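Local coordinates for protein D-mannose isomerase (Marinomonas mediterranea, PDB 5X32) that catalyses the reversible isomerization of D-mannose to D-fructose and, less efficiently, acts on D-lyxose, at residues Gly32-Phe37 against Thr56-Asn61; Arg50-Ser55 against Tyr96-Asp101; Val118-Ser123 against Met179-Met184. All coordinates share one frame; numbering follows the deposited sequence.

Interaction 1: residues Gly32-Phe37 against Thr56-Asn61; sequences GGFFQF and TRFIFN. With PO4 (phosphate ion), chain C.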
loop_
_atom_site.group_PDB
_atom_site.type_symbol
_atom_site.label_atom_id
_atom_site.label_comp_id
_atom_site.label_asym_id
_atom_site.label_seq_id
_atom_site.Cartn_x
_atom_site.Cartn_y
_atom_site.Cartn_z
ATOM N N GLY A 32 -20.797 10.007 9.082
ATOM C CA GLY A 32 -20.082 10.110 7.819
ATOM C C GLY A 32 -18.644 9.604 7.875
ATOM O O GLY A 32 -17.908 9.864 8.837
ATOM N N GLY A 33 -18.253 8.858 6.844
ATOM C CA GLY A 33 -16.900 8.340 6.739
ATOM C C GLY A 33 -16.593 7.234 7.718
ATOM O O GLY A 33 -17.496 6.534 8.187
ATOM N N PHE A 34 -15.319 7.115 8.067
ATOM C CA PHE A 34 -14.879 6.073 8.976
ATOM C C PHE A 34 -14.085 6.649 10.133
ATOM O O PHE A 34 -13.379 7.650 9.990
ATOM C CB PHE A 34 -14.013 5.031 8.235
ATOM C CG PHE A 34 -14.677 4.445 7.020
ATOM C CD1 PHE A 34 -14.381 4.922 5.760
ATOM C CD2 PHE A 34 -15.627 3.450 7.136
ATOM C CE1 PHE A 34 -15.000 4.399 4.634
ATOM C CE2 PHE A 34 -16.249 2.926 6.021
ATOM C CZ PHE A 34 -15.936 3.403 4.769
ATOM N N PHE A 35 -14.207 6.009 11.284
ATOM C CA PHE A 35 -13.258 6.230 12.367
ATOM C C PHE A 35 -11.922 5.608 11.947
ATOM O O PHE A 35 -11.880 4.622 11.191
ATOM C CB PHE A 35 -13.769 5.631 13.687
ATOM C CG PHE A 35 -15.111 6.188 14.140
ATOM C CD1 PHE A 35 -15.218 7.489 14.614
ATOM C CD2 PHE A 35 -16.255 5.410 14.068
ATOM C CE1 PHE A 35 -16.445 8.003 15.030
ATOM C CE2 PHE A 35 -17.475 5.910 14.474
ATOM C CZ PHE A 35 -17.574 7.214 14.953
ATOM N N GLN A 36 -10.826 6.223 12.371
ATOM C CA GLN A 36 -9.542 5.872 11.800
ATOM C C GLN A 36 -8.446 5.605 12.846
ATOM O O GLN A 36 -7.262 5.441 12.511
ATOM C CB GLN A 36 -9.109 6.976 10.827
ATOM C CG GLN A 36 -10.030 7.099 9.612
ATOM C CD GLN A 36 -9.634 8.220 8.649
ATOM O OE1 GLN A 36 -8.670 8.953 8.879
ATOM N NE2 GLN A 36 -10.342 8.306 7.535
ATOM N N PHE A 37 -8.851 5.481 14.103
ATOM C CA PHE A 37 -7.886 5.292 15.173
ATOM C C PHE A 37 -8.370 4.214 16.135
ATOM O O PHE A 37 -9.241 4.449 16.977
ATOM C CB PHE A 37 -7.643 6.601 15.927
ATOM C CG PHE A 37 -6.842 7.627 15.157
ATOM C CD1 PHE A 37 -7.449 8.440 14.206
ATOM C CD2 PHE A 37 -5.487 7.814 15.427
ATOM C CE1 PHE A 37 -6.717 9.402 13.522
ATOM C CE2 PHE A 37 -4.745 8.770 14.748
ATOM C CZ PHE A 37 -5.356 9.568 13.803
ATOM N N THR A 56 -9.456 6.652 2.041
ATOM C CA THR A 56 -9.419 5.891 0.801
ATOM C C THR A 56 -9.165 4.408 1.062
ATOM O O THR A 56 -9.801 3.536 0.456
ATOM C CB THR A 56 -8.344 6.451 -0.188
ATOM O OG1 THR A 56 -7.058 6.433 0.431
ATOM C CG2 THR A 56 -8.641 7.888 -0.591
ATOM N N ARG A 57 -8.269 4.108 1.990
ATOM C CA ARG A 57 -7.894 2.713 2.176
ATOM C C ARG A 57 -9.076 1.909 2.682
ATOM O O ARG A 57 -9.214 0.743 2.305
ATOM C CB ARG A 57 -6.706 2.577 3.131
ATOM C CG ARG A 57 -5.392 2.850 2.446
ATOM C CD ARG A 57 -4.222 2.625 3.373
ATOM N NE ARG A 57 -2.989 3.102 2.766
ATOM C CZ ARG A 57 -1.780 2.834 3.242
ATOM N NH1 ARG A 57 -1.662 2.074 4.318
ATOM N NH2 ARG A 57 -0.691 3.304 2.639
ATOM N N PHE A 58 -9.946 2.530 3.489
ATOM C CA PHE A 58 -11.131 1.810 3.978
ATOM C C PHE A 58 -12.079 1.510 2.822
ATOM O O PHE A 58 -12.731 0.456 2.785
ATOM C CB PHE A 58 -11.860 2.610 5.060
ATOM C CG PHE A 58 -11.391 2.302 6.456
ATOM C CD1 PHE A 58 -11.518 1.025 6.976
ATOM C CD2 PHE A 58 -10.815 3.280 7.241
ATOM C CE1 PHE A 58 -11.093 0.733 8.251
ATOM C CE2 PHE A 58 -10.394 2.991 8.524
ATOM C CZ PHE A 58 -10.532 1.717 9.026
ATOM N N ILE A 59 -12.090 2.407 1.843
ATOM C CA ILE A 59 -12.868 2.181 0.643
ATOM C C ILE A 59 -12.331 0.949 -0.045
ATOM O O ILE A 59 -13.105 0.048 -0.392
ATOM C CB ILE A 59 -12.832 3.389 -0.300
ATOM C CG1 ILE A 59 -13.733 4.494 0.273
ATOM C CG2 ILE A 59 -13.305 2.998 -1.700
ATOM C CD1 ILE A 59 -13.587 5.824 -0.398
ATOM N N PHE A 60 -11.009 0.870 -0.179
ATOM C CA PHE A 60 -10.400 -0.351 -0.697
ATOM C C PHE A 60 -10.830 -1.604 0.094
ATOM O O PHE A 60 -11.204 -2.622 -0.501
ATOM C CB PHE A 60 -8.871 -0.225 -0.677
ATOM C CG PHE A 60 -8.165 -1.469 -1.100
ATOM C CD1 PHE A 60 -7.862 -2.460 -0.185
ATOM C CD2 PHE A 60 -7.840 -1.670 -2.429
ATOM C CE1 PHE A 60 -7.229 -3.615 -0.596
ATOM C CE2 PHE A 60 -7.205 -2.821 -2.837
ATOM C CZ PHE A 60 -6.897 -3.789 -1.924
ATOM N N ASN A 61 -10.783 -1.517 1.424
ATOM C CA ASN A 61 -11.193 -2.625 2.280
ATOM C C ASN A 61 -12.556 -3.155 1.905
ATOM O O ASN A 61 -12.711 -4.308 1.490
ATOM C CB ASN A 61 -11.273 -2.200 3.746
ATOM C CG ASN A 61 -9.933 -2.134 4.430
ATOM O OD1 ASN A 61 -8.879 -2.000 3.787
ATOM N ND2 ASN A 61 -9.965 -2.221 5.766
HETATM P P PO4 C . 4.061 2.853 2.115
HETATM O O1 PO4 C . 4.813 3.911 1.338
HETATM O O2 PO4 C . 4.769 2.610 3.439
HETATM O O3 PO4 C . 3.976 1.526 1.377
HETATM O O4 PO4 C . 2.663 3.384 2.309
#
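Phe34 and Phe58 make a buried, largely apolar contact between the irregular loop 32-37, which follows helix 9-23, and one flank of helix 52-69. The two side chains slide past each other in opposite directions, and the methylene of one meets the ring of the other. Phe58 CB lies over one face of the Phe34 ring, displaced toward its rim, with CD1 of Phe34 3.5 Å from it and the ring centroid 3.8 Å away, a CH-pi contact. In return Phe34 CB comes within 3.8 Å of Phe58 CD2. The rings themselves are tilted, their planes 32° apart and their centroids separated by 5.1 Å. Phe34 reaches the helix because its CG stands anti to its own carbonyl carbon (chi1 -54°). In the (alpha/alpha)6 barrel of this epimerase family, helix 52-69 belongs to the inner ring of helices, and here a loop packs against it. The far end of the Phe58 ring extends the contact along the loop: CE2 is 3.5 Å from the carbonyl O of Phe35, while Gln36 CG lies near the plane of the ring, at its edge. Gln36 directs its amide beyond this patch, OE1 accepting a hydrogen bond from the backbone N of His51. Tyr23 makes an edge-to-face pair with Phe58, and the ring of Phe34 also meets that of Phe62. An alanine in place of Phe58 would keep CB over the Phe34 ring but would probably open a gap beside Phe35 O and Gln36 CG and leave Tyr23 without its aromatic mate. On another flank of the helix, the extended Arg57 offers NH2, in the guanidinium plane, to phosphate O4 through a weak 3.4 Å hydrogen bond; Tyr113 and His178 also hold this ion.

Interaction 2: residues Arg50-Ser55 against Tyr96-Asp101; sequences RHLVSS and YVWLLD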
loop_
_atom_site.group_PDB
_atom_site.type_symbol
_atom_site.label_atom_id
_atom_site.label_comp_id
_atom_site.label_asym_id
_atom_site.label_seq_id
_atom_site.Cartn_x
_atom_site.Cartn_y
_atom_site.Cartn_z
ATOM N N ARG A 50 -9.237 12.656 10.984
ATOM C CA ARG A 50 -9.286 11.803 9.822
ATOM C C ARG A 50 -8.294 12.189 8.757
ATOM O O ARG A 50 -7.991 13.371 8.528
ATOM C CB ARG A 50 -10.698 11.746 9.255
ATOM C CG ARG A 50 -11.543 10.866 10.137
ATOM C CD ARG A 50 -12.996 11.119 10.037
ATOM N NE ARG A 50 -13.634 10.819 11.314
ATOM C CZ ARG A 50 -14.844 10.295 11.422
ATOM N NH1 ARG A 50 -15.528 9.988 10.328
ATOM N NH2 ARG A 50 -15.351 10.058 12.620
ATOM N N HIS A 51 -7.788 11.144 8.118
ATOM C CA HIS A 51 -6.717 11.272 7.150
ATOM C C HIS A 51 -7.154 10.683 5.828
ATOM O O HIS A 51 -7.782 9.620 5.782
ATOM C CB HIS A 51 -5.459 10.563 7.649
ATOM C CG HIS A 51 -4.223 10.919 6.893
ATOM N ND1 HIS A 51 -4.035 10.579 5.570
ATOM C CD2 HIS A 51 -3.101 11.571 7.280
ATOM C CE1 HIS A 51 -2.864 11.035 5.164
ATOM N NE2 HIS A 51 -2.274 11.634 6.183
ATOM N N LEU A 52 -6.780 11.360 4.752
ATOM C CA LEU A 52 -7.169 10.942 3.423
ATOM C C LEU A 52 -6.759 9.485 3.158
ATOM O O LEU A 52 -7.536 8.725 2.568
ATOM C CB LEU A 52 -6.527 11.860 2.387
ATOM C CG LEU A 52 -6.868 11.594 0.929
ATOM C CD1 LEU A 52 -8.385 11.808 0.706
ATOM C CD2 LEU A 52 -6.015 12.467 0.057
ATOM N N VAL A 53 -5.579 9.087 3.643
ATOM C CA VAL A 53 -5.068 7.735 3.381
ATOM C C VAL A 53 -5.958 6.662 4.032
ATOM O O VAL A 53 -6.239 5.640 3.412
ATOM C CB VAL A 53 -3.577 7.586 3.839
ATOM C CG1 VAL A 53 -3.065 6.146 3.686
ATOM C CG2 VAL A 53 -2.693 8.521 3.042
ATOM N N SER A 54 -6.473 6.895 5.240
ATOM C CA SER A 54 -7.403 5.906 5.795
ATOM C C SER A 54 -8.791 6.018 5.158
ATOM O O SER A 54 -9.485 5.004 4.984
ATOM C CB SER A 54 -7.536 6.035 7.317
ATOM O OG SER A 54 -6.363 5.615 7.998
ATOM N N SER A 55 -9.172 7.230 4.762
ATOM C CA SER A 55 -10.470 7.426 4.117
ATOM C C SER A 55 -10.542 6.648 2.816
ATOM O O SER A 55 -11.563 6.028 2.530
ATOM C CB SER A 55 -10.755 8.916 3.855
ATOM O OG SER A 55 -11.161 9.584 5.037
ATOM N N TYR A 96 -7.611 17.294 -2.514
ATOM C CA TYR A 96 -8.239 16.604 -1.392
ATOM C C TYR A 96 -7.608 16.990 -0.077
ATOM O O TYR A 96 -6.389 17.098 0.036
ATOM C CB TYR A 96 -8.166 15.092 -1.577
ATOM C CG TYR A 96 -9.053 14.598 -2.695
ATOM C CD1 TYR A 96 -8.699 14.796 -4.032
ATOM C CD2 TYR A 96 -10.241 13.933 -2.422
ATOM C CE1 TYR A 96 -9.503 14.348 -5.062
ATOM C CE2 TYR A 96 -11.052 13.474 -3.449
ATOM C CZ TYR A 96 -10.675 13.684 -4.769
ATOM O OH TYR A 96 -11.473 13.229 -5.797
ATOM N N VAL A 97 -8.466 17.217 0.914
ATOM C CA VAL A 97 -8.023 17.531 2.261
ATOM C C VAL A 97 -7.193 16.350 2.809
ATOM O O VAL A 97 -7.634 15.194 2.795
ATOM C CB VAL A 97 -9.233 17.844 3.173
ATOM C CG1 VAL A 97 -8.791 18.077 4.615
ATOM C CG2 VAL A 97 -9.978 19.061 2.639
ATOM N N TRP A 98 -5.973 16.653 3.239
ATOM C CA TRP A 98 -5.024 15.645 3.705
ATOM C C TRP A 98 -5.378 15.244 5.127
ATOM O O TRP A 98 -5.433 14.052 5.459
ATOM C CB TRP A 98 -3.601 16.197 3.598
ATOM C CG TRP A 98 -2.464 15.280 3.954
ATOM C CD1 TRP A 98 -1.605 15.397 5.019
ATOM C CD2 TRP A 98 -2.049 14.111 3.236
ATOM N NE1 TRP A 98 -0.681 14.392 4.990
ATOM C CE2 TRP A 98 -0.930 13.584 3.910
ATOM C CE3 TRP A 98 -2.509 13.465 2.085
ATOM C CZ2 TRP A 98 -0.274 12.437 3.478
ATOM C CZ3 TRP A 98 -1.859 12.324 1.666
ATOM C CH2 TRP A 98 -0.752 11.820 2.364
ATOM N N LEU A 99 -5.662 16.240 5.961
ATOM C CA LEU A 99 -6.005 15.930 7.343
ATOM C C LEU A 99 -7.104 16.847 7.881
ATOM O O LEU A 99 -7.080 18.061 7.653
ATOM C CB LEU A 99 -4.764 16.053 8.220
ATOM C CG LEU A 99 -4.848 15.297 9.538
ATOM C CD1 LEU A 99 -4.783 13.791 9.273
ATOM C CD2 LEU A 99 -3.774 15.749 10.492
ATOM N N LEU A 100 -8.027 16.294 8.658
ATOM C CA LEU A 100 -9.157 17.102 9.110
ATOM C C LEU A 100 -9.703 16.662 10.465
ATOM O O LEU A 100 -9.623 15.491 10.826
ATOM C CB LEU A 100 -10.260 17.069 8.036
ATOM C CG LEU A 100 -10.869 15.708 7.664
ATOM C CD1 LEU A 100 -11.977 15.276 8.639
ATOM C CD2 LEU A 100 -11.366 15.667 6.229
ATOM N N ASP A 101 -10.280 17.608 11.200
ATOM C CA ASP A 101 -10.942 17.336 12.480
ATOM C C ASP A 101 -12.326 17.950 12.431
ATOM O O ASP A 101 -12.457 19.172 12.439
ATOM C CB ASP A 101 -10.143 17.929 13.657
ATOM C CG ASP A 101 -10.744 17.589 15.035
ATOM O OD1 ASP A 101 -11.959 17.309 15.111
ATOM O OD2 ASP A 101 -10.008 17.634 16.056
#
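His51 and Trp98 meet edge to face where a short antiparallel ladder gives way to a helix. CE1 and NE2 of the imidazole point at the indole face, with NE2 3.3 Å from Trp98 CE2 and the planes 68° apart. With CG anti to the backbone N (chi1 -166°), His51 also brings ND1 to the helix start, where the residue is the N-cap and ND1 accepts from Val53 N in the ring plane at 2.9 Å; together the two contacts probably fix the ring's rotation. Trp98 O lies over the centre of the same ring and takes the hydrogen bond of Leu52 N, 3.1 Å away, while Arg50 and Leu100 exchange both backbone bonds. The side bearing His51 and Leu99, whose CD1 approaches His51 CD2 to 3.4 Å, remains partly exposed. By contrast, the inward side is closed: Leu52 CD2 rests 3.8 Å from Tyr96 CB, and Leu100 CD1 lies against Arg50 CB. Strand 99-101 continues the sheet to strand 104-111, where Trp98 and Leu99 face Asp107 as a classic beta bulge; helix 72-89 lines the Leu100 side, and Tyr113 of helix 112-127 touches Val53 and Trp98.

Interaction 3: residues Val118-Ser123 against Met179-Met184; sequences VILAYS and MCEALM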
loop_
_atom_site.group_PDB
_atom_site.type_symbol
_atom_site.label_atom_id
_atom_site.label_comp_id
_atom_site.label_asym_id
_atom_site.label_seq_id
_atom_site.Cartn_x
_atom_site.Cartn_y
_atom_site.Cartn_z
ATOM N N VAL A 118 -6.520 8.127 -3.907
ATOM C CA VAL A 118 -7.818 8.595 -4.369
ATOM C C VAL A 118 -8.201 7.837 -5.652
ATOM O O VAL A 118 -9.330 7.325 -5.773
ATOM C CB VAL A 118 -7.820 10.122 -4.622
ATOM C CG1 VAL A 118 -9.073 10.545 -5.401
ATOM C CG2 VAL A 118 -7.784 10.869 -3.304
ATOM N N ILE A 119 -7.248 7.717 -6.578
ATOM C CA ILE A 119 -7.445 6.919 -7.787
ATOM C C ILE A 119 -7.722 5.447 -7.465
ATOM O O ILE A 119 -8.625 4.839 -8.041
ATOM C CB ILE A 119 -6.223 7.021 -8.726
ATOM C CG1 ILE A 119 -6.227 8.371 -9.438
ATOM C CG2 ILE A 119 -6.228 5.907 -9.767
ATOM C CD1 ILE A 119 -5.018 8.624 -10.277
ATOM N N LEU A 120 -6.976 4.888 -6.516
ATOM C CA LEU A 120 -7.194 3.503 -6.105
ATOM C C LEU A 120 -8.623 3.292 -5.611
ATOM O O LEU A 120 -9.326 2.347 -6.036
ATOM C CB LEU A 120 -6.198 3.110 -5.014
ATOM C CG LEU A 120 -6.292 1.653 -4.569
ATOM C CD1 LEU A 120 -5.754 0.714 -5.640
ATOM C CD2 LEU A 120 -5.614 1.441 -3.220
ATOM N N ALA A 121 -9.057 4.196 -4.734
ATOM C CA ALA A 121 -10.412 4.144 -4.194
ATOM C C ALA A 121 -11.458 4.273 -5.310
ATOM O O ALA A 121 -12.436 3.524 -5.326
ATOM C CB ALA A 121 -10.621 5.230 -3.143
ATOM N N TYR A 122 -11.250 5.187 -6.260
ATOM C CA TYR A 122 -12.219 5.313 -7.362
ATOM C C TYR A 122 -12.259 4.059 -8.227
ATOM O O TYR A 122 -13.354 3.659 -8.635
ATOM C CB TYR A 122 -11.940 6.554 -8.236
ATOM C CG TYR A 122 -12.305 7.846 -7.532
ATOM C CD1 TYR A 122 -13.228 7.840 -6.499
ATOM C CD2 TYR A 122 -11.693 9.051 -7.859
ATOM C CE1 TYR A 122 -13.559 8.996 -5.831
ATOM C CE2 TYR A 122 -12.019 10.219 -7.195
ATOM C CZ TYR A 122 -12.958 10.185 -6.179
ATOM O OH TYR A 122 -13.302 11.326 -5.488
ATOM N N SER A 123 -11.101 3.424 -8.476
ATOM C CA SER A 123 -11.093 2.148 -9.194
ATOM C C SER A 123 -12.026 1.186 -8.492
ATOM O O SER A 123 -12.941 0.634 -9.100
ATOM C CB SER A 123 -9.697 1.522 -9.255
ATOM O OG SER A 123 -8.770 2.347 -9.925
ATOM N N MET A 179 1.506 5.223 -6.915
ATOM C CA MET A 179 0.897 5.704 -8.126
ATOM C C MET A 179 0.839 4.608 -9.175
ATOM O O MET A 179 -0.216 4.386 -9.773
ATOM C CB MET A 179 1.656 6.912 -8.646
ATOM C CG MET A 179 0.909 7.661 -9.710
ATOM S SD MET A 179 -0.646 8.315 -9.091
ATOM C CE MET A 179 -1.566 8.255 -10.634
ATOM N N CYS A 180 1.951 3.886 -9.329
ATOM C CA CYS A 180 2.039 2.763 -10.246
ATOM C C CYS A 180 0.995 1.723 -9.932
ATOM O O CYS A 180 0.245 1.271 -10.815
ATOM C CB CYS A 180 3.433 2.134 -10.166
ATOM S SG CYS A 180 3.561 0.481 -10.915
ATOM N N GLU A 181 0.902 1.398 -8.650
ATOM C CA GLU A 181 -0.090 0.442 -8.187
ATOM C C GLU A 181 -1.522 0.867 -8.504
ATOM O O GLU A 181 -2.342 0.075 -9.024
ATOM C CB GLU A 181 0.047 0.283 -6.691
ATOM C CG GLU A 181 -1.119 -0.410 -6.051
ATOM C CD GLU A 181 -1.218 -0.112 -4.563
ATOM O OE1 GLU A 181 -0.679 0.935 -4.115
ATOM O OE2 GLU A 181 -1.848 -0.926 -3.844
ATOM N N ALA A 182 -1.798 2.142 -8.228
ATOM C CA ALA A 182 -3.129 2.689 -8.380
ATOM C C ALA A 182 -3.528 2.617 -9.832
ATOM O O ALA A 182 -4.649 2.206 -10.164
ATOM C CB ALA A 182 -3.178 4.131 -7.880
ATOM N N LEU A 183 -2.588 2.971 -10.701
ATOM C CA LEU A 183 -2.853 2.980 -12.136
ATOM C C LEU A 183 -3.057 1.568 -12.693
ATOM O O LEU A 183 -3.821 1.408 -13.658
ATOM C CB LEU A 183 -1.736 3.690 -12.877
ATOM C CG LEU A 183 -1.738 5.186 -12.572
ATOM C CD1 LEU A 183 -0.504 5.825 -13.150
ATOM C CD2 LEU A 183 -2.982 5.841 -13.128
ATOM N N MET A 184 -2.393 0.554 -12.117
ATOM C CA MET A 184 -2.762 -0.822 -12.476
ATOM C C MET A 184 -4.205 -1.162 -12.074
ATOM O O MET A 184 -4.938 -1.827 -12.825
ATOM C CB MET A 184 -1.826 -1.824 -11.832
ATOM C CG MET A 184 -0.476 -1.893 -12.500
ATOM S SD MET A 184 0.622 -2.997 -11.620
ATOM C CE MET A 184 -0.288 -4.488 -11.866
#
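Ile119 holds CG1 anti to its carbonyl carbon (chi1 -76°) and Met179 bends at its second torsion (chi2 62°), a pairing that brings two terminal methyls together: Ile119 CD1 and Met179 CE, 3.5 Å apart. The bend matters because the Met179 side chain sets out away from helix 112-127 and only its end turns back. Around this meeting point, two inner helices of the (alpha/alpha)6 barrel lie alongside one another. They run nearly parallel, as neighbouring inner helices of such a barrel do, with segment axes 8.4 Å apart at closest approach and 18° between their directions. The small side chain of Ala182 is consistent with so close an approach. Its CA is 4.7 Å from that of Leu120, and its CB fits against the backbone and side chains of helix 112-127, 4.0 Å from Ile119 CG2 and 4.3 Å from Leu120 CB. Leu183 CD2 adds a looser touch to Ile119 CD1. Toward the catalytic side the packing becomes mixed: Leu120 lies near the carboxylate of Glu181, whose OE1 is hydrogen-bonded to His178 ND1. His178 NE2 also binds the phosphate, so Glu181 probably serves as a second-shell residue that helps set the turn of the imidazole. Helix 133-147 backs Ile119 through Thr140, and helix 193-212 receives Met179 and Leu183. At the C-terminal end of the contact the polar group is taken up within its own helix. Ser123 OG donates to Ile119 O at 3.1 Å from above the carbonyl plane, and that same oxygen also accepts from Ser123 N.

How the interactions relate
Helix 52-69 ties the set together: its first turn enters interaction 2, and the turns that follow enter interaction 1, whose centre is about 10 Å away. Gln36 bridges these two contacts. The same helix then packs on helix 112-127, with Thr56 CB 3.9 Å from Ala121 CB and Phe60 CD2 3.9 Å from Leu120 CD2, so interactions 1 and 3 lie on successive inner helices. Interaction 2 reaches interaction 3 through Tyr96 OH and Tyr122 OH, 2.7 Å apart and hydrogen-bonded. Arg57 touches His380, a catalytic residue by similarity; the side chain of Glu181 lies about 6 Å from that of His380, and that of Val53 about 8 Å.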